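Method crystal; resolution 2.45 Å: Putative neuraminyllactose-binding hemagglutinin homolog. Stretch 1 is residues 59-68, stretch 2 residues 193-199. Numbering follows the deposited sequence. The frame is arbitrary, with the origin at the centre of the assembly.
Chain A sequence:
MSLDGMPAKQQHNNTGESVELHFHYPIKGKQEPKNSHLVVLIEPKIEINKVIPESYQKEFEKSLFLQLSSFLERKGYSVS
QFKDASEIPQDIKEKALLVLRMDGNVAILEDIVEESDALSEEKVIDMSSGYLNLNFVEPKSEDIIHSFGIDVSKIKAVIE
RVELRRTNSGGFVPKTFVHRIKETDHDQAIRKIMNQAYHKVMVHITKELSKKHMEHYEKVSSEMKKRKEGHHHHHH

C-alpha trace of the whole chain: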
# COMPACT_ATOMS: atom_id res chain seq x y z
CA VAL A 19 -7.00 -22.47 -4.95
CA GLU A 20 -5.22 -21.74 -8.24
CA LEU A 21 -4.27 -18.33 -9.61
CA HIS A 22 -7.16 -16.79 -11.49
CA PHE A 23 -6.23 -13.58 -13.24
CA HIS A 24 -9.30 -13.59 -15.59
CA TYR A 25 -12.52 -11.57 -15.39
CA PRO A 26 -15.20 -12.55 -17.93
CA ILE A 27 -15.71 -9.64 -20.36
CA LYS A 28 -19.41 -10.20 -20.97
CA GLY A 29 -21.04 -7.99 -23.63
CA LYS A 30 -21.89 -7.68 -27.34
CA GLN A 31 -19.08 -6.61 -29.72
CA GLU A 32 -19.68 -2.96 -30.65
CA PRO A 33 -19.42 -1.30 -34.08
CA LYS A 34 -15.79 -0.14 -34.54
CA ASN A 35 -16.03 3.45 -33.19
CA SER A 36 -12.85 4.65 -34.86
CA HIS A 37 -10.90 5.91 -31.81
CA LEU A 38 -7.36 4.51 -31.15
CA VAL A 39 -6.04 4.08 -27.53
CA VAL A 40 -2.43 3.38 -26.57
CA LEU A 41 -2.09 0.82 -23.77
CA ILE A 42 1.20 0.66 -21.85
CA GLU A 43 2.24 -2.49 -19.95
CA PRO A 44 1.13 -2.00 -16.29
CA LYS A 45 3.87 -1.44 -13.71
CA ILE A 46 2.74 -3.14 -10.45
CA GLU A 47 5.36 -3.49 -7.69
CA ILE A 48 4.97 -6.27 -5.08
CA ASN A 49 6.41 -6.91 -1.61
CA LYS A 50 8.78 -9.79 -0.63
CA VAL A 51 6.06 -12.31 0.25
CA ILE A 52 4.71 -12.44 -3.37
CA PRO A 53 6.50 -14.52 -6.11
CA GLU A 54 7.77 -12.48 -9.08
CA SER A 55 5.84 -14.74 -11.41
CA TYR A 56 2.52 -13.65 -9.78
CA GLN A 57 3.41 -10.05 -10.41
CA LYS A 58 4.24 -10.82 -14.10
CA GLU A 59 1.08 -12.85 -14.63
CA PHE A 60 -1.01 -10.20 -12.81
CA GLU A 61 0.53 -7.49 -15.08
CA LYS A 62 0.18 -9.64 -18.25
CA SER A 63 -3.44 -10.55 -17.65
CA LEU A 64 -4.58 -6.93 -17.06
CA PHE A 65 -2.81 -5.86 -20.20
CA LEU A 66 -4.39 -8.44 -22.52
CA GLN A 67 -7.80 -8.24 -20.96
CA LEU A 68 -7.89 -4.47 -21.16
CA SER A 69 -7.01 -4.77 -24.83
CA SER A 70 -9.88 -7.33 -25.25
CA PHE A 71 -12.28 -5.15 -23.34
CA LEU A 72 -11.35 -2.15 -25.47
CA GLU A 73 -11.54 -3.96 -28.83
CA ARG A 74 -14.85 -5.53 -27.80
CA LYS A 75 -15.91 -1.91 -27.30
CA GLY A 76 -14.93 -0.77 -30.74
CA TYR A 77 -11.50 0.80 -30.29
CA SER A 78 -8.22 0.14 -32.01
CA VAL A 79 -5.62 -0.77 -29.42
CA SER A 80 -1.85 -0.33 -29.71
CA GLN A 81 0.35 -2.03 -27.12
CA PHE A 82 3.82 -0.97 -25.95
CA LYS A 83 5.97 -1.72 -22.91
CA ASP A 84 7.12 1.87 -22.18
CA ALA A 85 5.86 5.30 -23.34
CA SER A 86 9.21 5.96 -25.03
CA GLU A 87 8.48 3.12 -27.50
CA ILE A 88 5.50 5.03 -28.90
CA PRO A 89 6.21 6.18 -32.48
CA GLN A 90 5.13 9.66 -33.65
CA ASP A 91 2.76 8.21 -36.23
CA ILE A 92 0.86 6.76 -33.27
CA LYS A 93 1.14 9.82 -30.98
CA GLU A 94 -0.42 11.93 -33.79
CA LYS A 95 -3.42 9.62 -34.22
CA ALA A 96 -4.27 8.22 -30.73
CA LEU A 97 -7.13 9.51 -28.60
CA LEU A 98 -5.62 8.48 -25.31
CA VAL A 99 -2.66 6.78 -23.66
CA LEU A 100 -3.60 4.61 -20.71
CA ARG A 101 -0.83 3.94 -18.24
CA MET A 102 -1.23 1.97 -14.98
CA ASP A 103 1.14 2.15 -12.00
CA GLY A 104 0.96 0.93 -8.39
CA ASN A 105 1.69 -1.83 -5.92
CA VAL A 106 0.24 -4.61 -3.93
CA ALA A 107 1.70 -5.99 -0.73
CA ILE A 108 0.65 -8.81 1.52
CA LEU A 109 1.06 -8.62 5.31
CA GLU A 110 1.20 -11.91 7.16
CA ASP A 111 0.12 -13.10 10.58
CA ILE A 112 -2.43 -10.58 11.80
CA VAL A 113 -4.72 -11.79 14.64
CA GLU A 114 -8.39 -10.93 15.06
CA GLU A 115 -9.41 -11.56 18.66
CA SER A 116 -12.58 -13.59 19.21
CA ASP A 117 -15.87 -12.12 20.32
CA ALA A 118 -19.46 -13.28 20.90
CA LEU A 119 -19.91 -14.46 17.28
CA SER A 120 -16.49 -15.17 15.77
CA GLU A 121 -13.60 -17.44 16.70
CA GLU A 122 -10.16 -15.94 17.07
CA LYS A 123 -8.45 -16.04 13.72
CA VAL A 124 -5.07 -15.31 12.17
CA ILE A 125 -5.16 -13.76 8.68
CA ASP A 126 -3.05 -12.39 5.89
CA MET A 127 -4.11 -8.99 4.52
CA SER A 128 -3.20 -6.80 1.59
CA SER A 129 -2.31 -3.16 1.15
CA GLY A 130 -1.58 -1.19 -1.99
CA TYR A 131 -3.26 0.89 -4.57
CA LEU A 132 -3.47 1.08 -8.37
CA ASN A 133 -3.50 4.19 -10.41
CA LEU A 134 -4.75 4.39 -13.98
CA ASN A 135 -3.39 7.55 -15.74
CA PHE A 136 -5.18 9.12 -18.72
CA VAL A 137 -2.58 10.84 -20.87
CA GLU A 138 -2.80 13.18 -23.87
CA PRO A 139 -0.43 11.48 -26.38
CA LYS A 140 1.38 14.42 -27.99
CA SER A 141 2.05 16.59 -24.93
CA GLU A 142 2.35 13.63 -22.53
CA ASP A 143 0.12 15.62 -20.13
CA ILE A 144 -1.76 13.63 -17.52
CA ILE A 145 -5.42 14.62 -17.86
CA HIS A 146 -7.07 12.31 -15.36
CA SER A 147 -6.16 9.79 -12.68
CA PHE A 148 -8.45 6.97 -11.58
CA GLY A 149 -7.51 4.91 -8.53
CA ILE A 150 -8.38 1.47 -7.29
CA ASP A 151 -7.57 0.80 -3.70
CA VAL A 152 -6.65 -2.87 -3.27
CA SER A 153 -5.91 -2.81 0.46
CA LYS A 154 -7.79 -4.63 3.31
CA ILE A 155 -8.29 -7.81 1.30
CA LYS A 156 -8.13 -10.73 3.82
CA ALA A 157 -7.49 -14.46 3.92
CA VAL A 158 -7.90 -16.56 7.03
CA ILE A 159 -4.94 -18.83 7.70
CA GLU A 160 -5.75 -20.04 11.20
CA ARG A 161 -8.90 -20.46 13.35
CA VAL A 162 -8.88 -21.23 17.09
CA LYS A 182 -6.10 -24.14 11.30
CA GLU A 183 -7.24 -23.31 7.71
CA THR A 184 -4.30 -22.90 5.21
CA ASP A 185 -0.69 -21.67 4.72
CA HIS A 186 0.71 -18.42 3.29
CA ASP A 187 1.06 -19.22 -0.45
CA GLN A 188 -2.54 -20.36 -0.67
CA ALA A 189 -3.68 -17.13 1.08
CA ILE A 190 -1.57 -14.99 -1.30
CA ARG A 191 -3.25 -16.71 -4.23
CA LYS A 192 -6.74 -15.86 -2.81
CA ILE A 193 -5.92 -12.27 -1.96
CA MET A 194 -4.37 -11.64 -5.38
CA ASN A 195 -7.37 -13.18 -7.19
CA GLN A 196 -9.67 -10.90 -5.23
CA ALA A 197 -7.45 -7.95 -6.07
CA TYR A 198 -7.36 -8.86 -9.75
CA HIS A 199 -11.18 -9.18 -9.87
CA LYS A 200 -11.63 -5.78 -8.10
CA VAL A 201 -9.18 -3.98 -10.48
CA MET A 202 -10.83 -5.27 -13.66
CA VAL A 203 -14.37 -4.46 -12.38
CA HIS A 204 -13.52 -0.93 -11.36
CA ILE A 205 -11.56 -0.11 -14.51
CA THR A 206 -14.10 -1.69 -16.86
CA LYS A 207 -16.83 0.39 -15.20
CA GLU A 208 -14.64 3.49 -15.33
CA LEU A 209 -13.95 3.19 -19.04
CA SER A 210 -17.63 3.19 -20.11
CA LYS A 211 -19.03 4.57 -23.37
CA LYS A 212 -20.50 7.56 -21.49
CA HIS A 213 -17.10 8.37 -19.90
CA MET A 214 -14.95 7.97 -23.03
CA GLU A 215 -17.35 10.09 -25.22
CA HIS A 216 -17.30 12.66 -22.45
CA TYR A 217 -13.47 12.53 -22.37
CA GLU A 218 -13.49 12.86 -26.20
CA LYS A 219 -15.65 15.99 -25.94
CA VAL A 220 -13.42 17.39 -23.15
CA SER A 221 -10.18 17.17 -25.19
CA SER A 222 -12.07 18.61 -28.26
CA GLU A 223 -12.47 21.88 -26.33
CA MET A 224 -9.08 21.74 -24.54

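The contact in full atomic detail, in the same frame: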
# COMPACT_ATOMS: atom_id res chain seq x y z
N GLU A 59 2.30 -12.29 -14.11
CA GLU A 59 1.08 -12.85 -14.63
C GLU A 59 -0.13 -11.93 -14.32
O GLU A 59 -1.05 -11.80 -15.14
CB GLU A 59 0.96 -14.26 -14.08
CG GLU A 59 -0.38 -14.73 -13.68
CD GLU A 59 -0.96 -15.70 -14.64
OE1 GLU A 59 -0.82 -15.48 -15.87
OE2 GLU A 59 -1.60 -16.68 -14.16
N PHE A 60 -0.10 -11.29 -13.15
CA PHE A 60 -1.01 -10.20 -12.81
C PHE A 60 -0.87 -9.01 -13.79
O PHE A 60 -1.88 -8.47 -14.26
CB PHE A 60 -0.77 -9.76 -11.35
CG PHE A 60 -1.84 -8.90 -10.76
CD1 PHE A 60 -2.72 -9.42 -9.81
CD2 PHE A 60 -1.93 -7.56 -11.09
CE1 PHE A 60 -3.70 -8.60 -9.22
CE2 PHE A 60 -2.92 -6.76 -10.51
CZ PHE A 60 -3.79 -7.27 -9.58
N GLU A 61 0.34 -8.58 -14.10
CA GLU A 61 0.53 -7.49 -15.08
C GLU A 61 0.17 -7.90 -16.52
O GLU A 61 -0.31 -7.06 -17.28
CB GLU A 61 1.97 -6.99 -15.12
CG GLU A 61 2.36 -6.13 -13.98
CD GLU A 61 3.89 -5.97 -13.85
OE1 GLU A 61 4.65 -6.66 -14.56
OE2 GLU A 61 4.32 -5.14 -13.05
N LYS A 62 0.43 -9.15 -16.89
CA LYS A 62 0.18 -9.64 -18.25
C LYS A 62 -1.31 -9.79 -18.46
O LYS A 62 -1.82 -9.39 -19.49
CB LYS A 62 0.93 -10.96 -18.55
CG LYS A 62 0.20 -11.97 -19.54
CD LYS A 62 1.07 -13.20 -19.97
CE LYS A 62 0.23 -14.48 -20.26
NZ LYS A 62 -0.30 -15.11 -18.99
N SER A 63 -2.01 -10.36 -17.49
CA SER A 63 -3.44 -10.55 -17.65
C SER A 63 -4.23 -9.25 -17.81
O SER A 63 -5.15 -9.20 -18.62
CB SER A 63 -4.00 -11.40 -16.53
OG SER A 63 -3.28 -12.61 -16.50
N LEU A 64 -3.86 -8.21 -17.06
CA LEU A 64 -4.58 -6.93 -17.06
C LEU A 64 -4.42 -6.28 -18.42
O LEU A 64 -5.33 -5.68 -18.97
CB LEU A 64 -4.03 -5.97 -15.98
CG LEU A 64 -4.43 -6.08 -14.50
CD1 LEU A 64 -3.82 -4.92 -13.70
CD2 LEU A 64 -5.96 -6.06 -14.30
N PHE A 65 -3.22 -6.44 -18.95
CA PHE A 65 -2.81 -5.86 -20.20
C PHE A 65 -3.62 -6.47 -21.36
O PHE A 65 -4.17 -5.75 -22.20
CB PHE A 65 -1.32 -6.12 -20.33
CG PHE A 65 -0.65 -5.35 -21.41
CD1 PHE A 65 -0.99 -4.03 -21.67
CD2 PHE A 65 0.34 -5.95 -22.17
CE1 PHE A 65 -0.35 -3.31 -22.67
CE2 PHE A 65 0.99 -5.25 -23.18
CZ PHE A 65 0.64 -3.93 -23.44
N LEU A 66 -3.75 -7.79 -21.38
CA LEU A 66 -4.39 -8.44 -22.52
C LEU A 66 -5.88 -8.24 -22.42
O LEU A 66 -6.52 -7.85 -23.39
CB LEU A 66 -4.04 -9.93 -22.60
CG LEU A 66 -2.56 -10.35 -22.74
CD1 LEU A 66 -2.47 -11.85 -22.61
CD2 LEU A 66 -1.93 -9.89 -24.06
N GLN A 67 -6.40 -8.45 -21.22
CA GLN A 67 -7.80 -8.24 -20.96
C GLN A 67 -8.29 -6.83 -21.22
O GLN A 67 -9.39 -6.64 -21.72
CB GLN A 67 -8.10 -8.64 -19.54
CG GLN A 67 -7.95 -10.13 -19.31
CD GLN A 67 -9.13 -10.65 -18.56
OE1 GLN A 67 -9.12 -10.70 -17.32
NE2 GLN A 67 -10.20 -10.98 -19.29
N LEU A 68 -7.50 -5.83 -20.88
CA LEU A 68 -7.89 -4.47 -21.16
C LEU A 68 -7.87 -4.20 -22.65
O LEU A 68 -8.66 -3.40 -23.14
CB LEU A 68 -7.02 -3.47 -20.41
CG LEU A 68 -7.68 -3.21 -19.08
CD1 LEU A 68 -6.66 -2.57 -18.14
CD2 LEU A 68 -8.99 -2.33 -19.26
N ILE A 193 -5.93 -13.71 -2.08
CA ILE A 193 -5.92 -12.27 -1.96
C ILE A 193 -5.69 -11.61 -3.31
O ILE A 193 -6.42 -10.67 -3.67
CB ILE A 193 -4.88 -11.82 -0.89
CG1 ILE A 193 -5.44 -12.11 0.51
CG2 ILE A 193 -4.49 -10.34 -1.08
CD1 ILE A 193 -4.42 -12.07 1.66
N MET A 194 -4.70 -12.13 -4.05
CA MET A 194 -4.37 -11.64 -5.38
C MET A 194 -5.53 -11.83 -6.37
O MET A 194 -5.79 -10.94 -7.17
CB MET A 194 -3.09 -12.29 -5.97
CG MET A 194 -1.87 -12.33 -5.08
SD MET A 194 -0.45 -11.65 -5.93
CE MET A 194 -0.95 -9.96 -5.71
N ASN A 195 -6.19 -12.99 -6.35
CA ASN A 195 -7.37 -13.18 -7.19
C ASN A 195 -8.43 -12.16 -6.89
O ASN A 195 -9.04 -11.65 -7.82
CB ASN A 195 -7.99 -14.58 -7.06
CG ASN A 195 -7.12 -15.67 -7.69
OD1 ASN A 195 -6.25 -15.38 -8.50
ND2 ASN A 195 -7.34 -16.90 -7.28
N GLN A 196 -8.67 -11.88 -5.61
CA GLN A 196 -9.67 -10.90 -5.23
C GLN A 196 -9.22 -9.53 -5.66
O GLN A 196 -10.03 -8.73 -6.07
CB GLN A 196 -9.91 -10.87 -3.73
CG GLN A 196 -10.80 -11.93 -3.16
CD GLN A 196 -11.02 -11.73 -1.64
OE1 GLN A 196 -10.58 -12.55 -0.82
NE2 GLN A 196 -11.67 -10.61 -1.28
N ALA A 197 -7.92 -9.25 -5.60
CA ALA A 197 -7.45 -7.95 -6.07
C ALA A 197 -7.56 -7.82 -7.59
O ALA A 197 -7.86 -6.73 -8.11
CB ALA A 197 -6.01 -7.66 -5.59
N TYR A 198 -7.29 -8.91 -8.30
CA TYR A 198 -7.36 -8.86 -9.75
C TYR A 198 -8.81 -8.60 -10.18
O TYR A 198 -9.04 -7.73 -11.00
CB TYR A 198 -6.84 -10.15 -10.41
CG TYR A 198 -6.83 -10.02 -11.92
CD1 TYR A 198 -5.71 -9.56 -12.59
CD2 TYR A 198 -7.97 -10.29 -12.67
CE1 TYR A 198 -5.72 -9.43 -13.98
CE2 TYR A 198 -7.99 -10.16 -14.04
CZ TYR A 198 -6.88 -9.73 -14.69
OH TYR A 198 -6.92 -9.58 -16.06
N HIS A 199 -9.75 -9.35 -9.62
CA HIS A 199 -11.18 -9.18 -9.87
C HIS A 199 -11.59 -7.72 -9.61
O HIS A 199 -12.09 -7.08 -10.52
CB HIS A 199 -12.00 -10.20 -9.03
CG HIS A 199 -13.49 -10.07 -9.19
ND1 HIS A 199 -14.19 -10.66 -10.22
CD2 HIS A 199 -14.42 -9.47 -8.40
CE1 HIS A 199 -15.48 -10.41 -10.09
NE2 HIS A 199 -15.65 -9.70 -8.98

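Two helices run side by side in nearly the same direction, their axes 23° apart and 11.4 Å apart at closest approach, and long side chains span the gap. Tyr198 does most of this work. Its CA-to-CB bond points sideways, but chi1 in the t well (-176°) carries the ring across to the other helix, and chi2 near 91° sets the ring plane; there it sits as a knob among Phe60, Ser63, Leu64 and Gln67. Tyrosine suits the place because its flank is apolar and its tip polar: Tyr198 CE1 lies 3.4 Å from Leu64 CD2, while Tyr198 OH donates a hydrogen bond to Gln67 OE1 at 2.8 Å, giving the buried hydroxyl a partner.

Phe60 reaches back in the same manner, sideways at CB and t at chi1 (-165°). One face of its ring receives the edge of Tyr198, with centroids 5.4 Å apart and planes at 84°, the edge-to-face arrangement favoured by aromatic quadrupoles. Its own edge meets the other backbone, Phe60 CE1 lying 3.7 Å from Met194 O, and the backbone C of Ala197 lies 4.3 Å from Phe60 CE1, its small CB 4.4 Å from the same atom.

The CA-to-CB bond of Ser63 points toward the partner helix, and the residue is small; Ser63 CB is 3.5 Å from Tyr198 OH. With chi1 m, Ser63 OG turns back to donate to Glu59 O at 2.7 Å, satisfying the hydroxyl within its own helix.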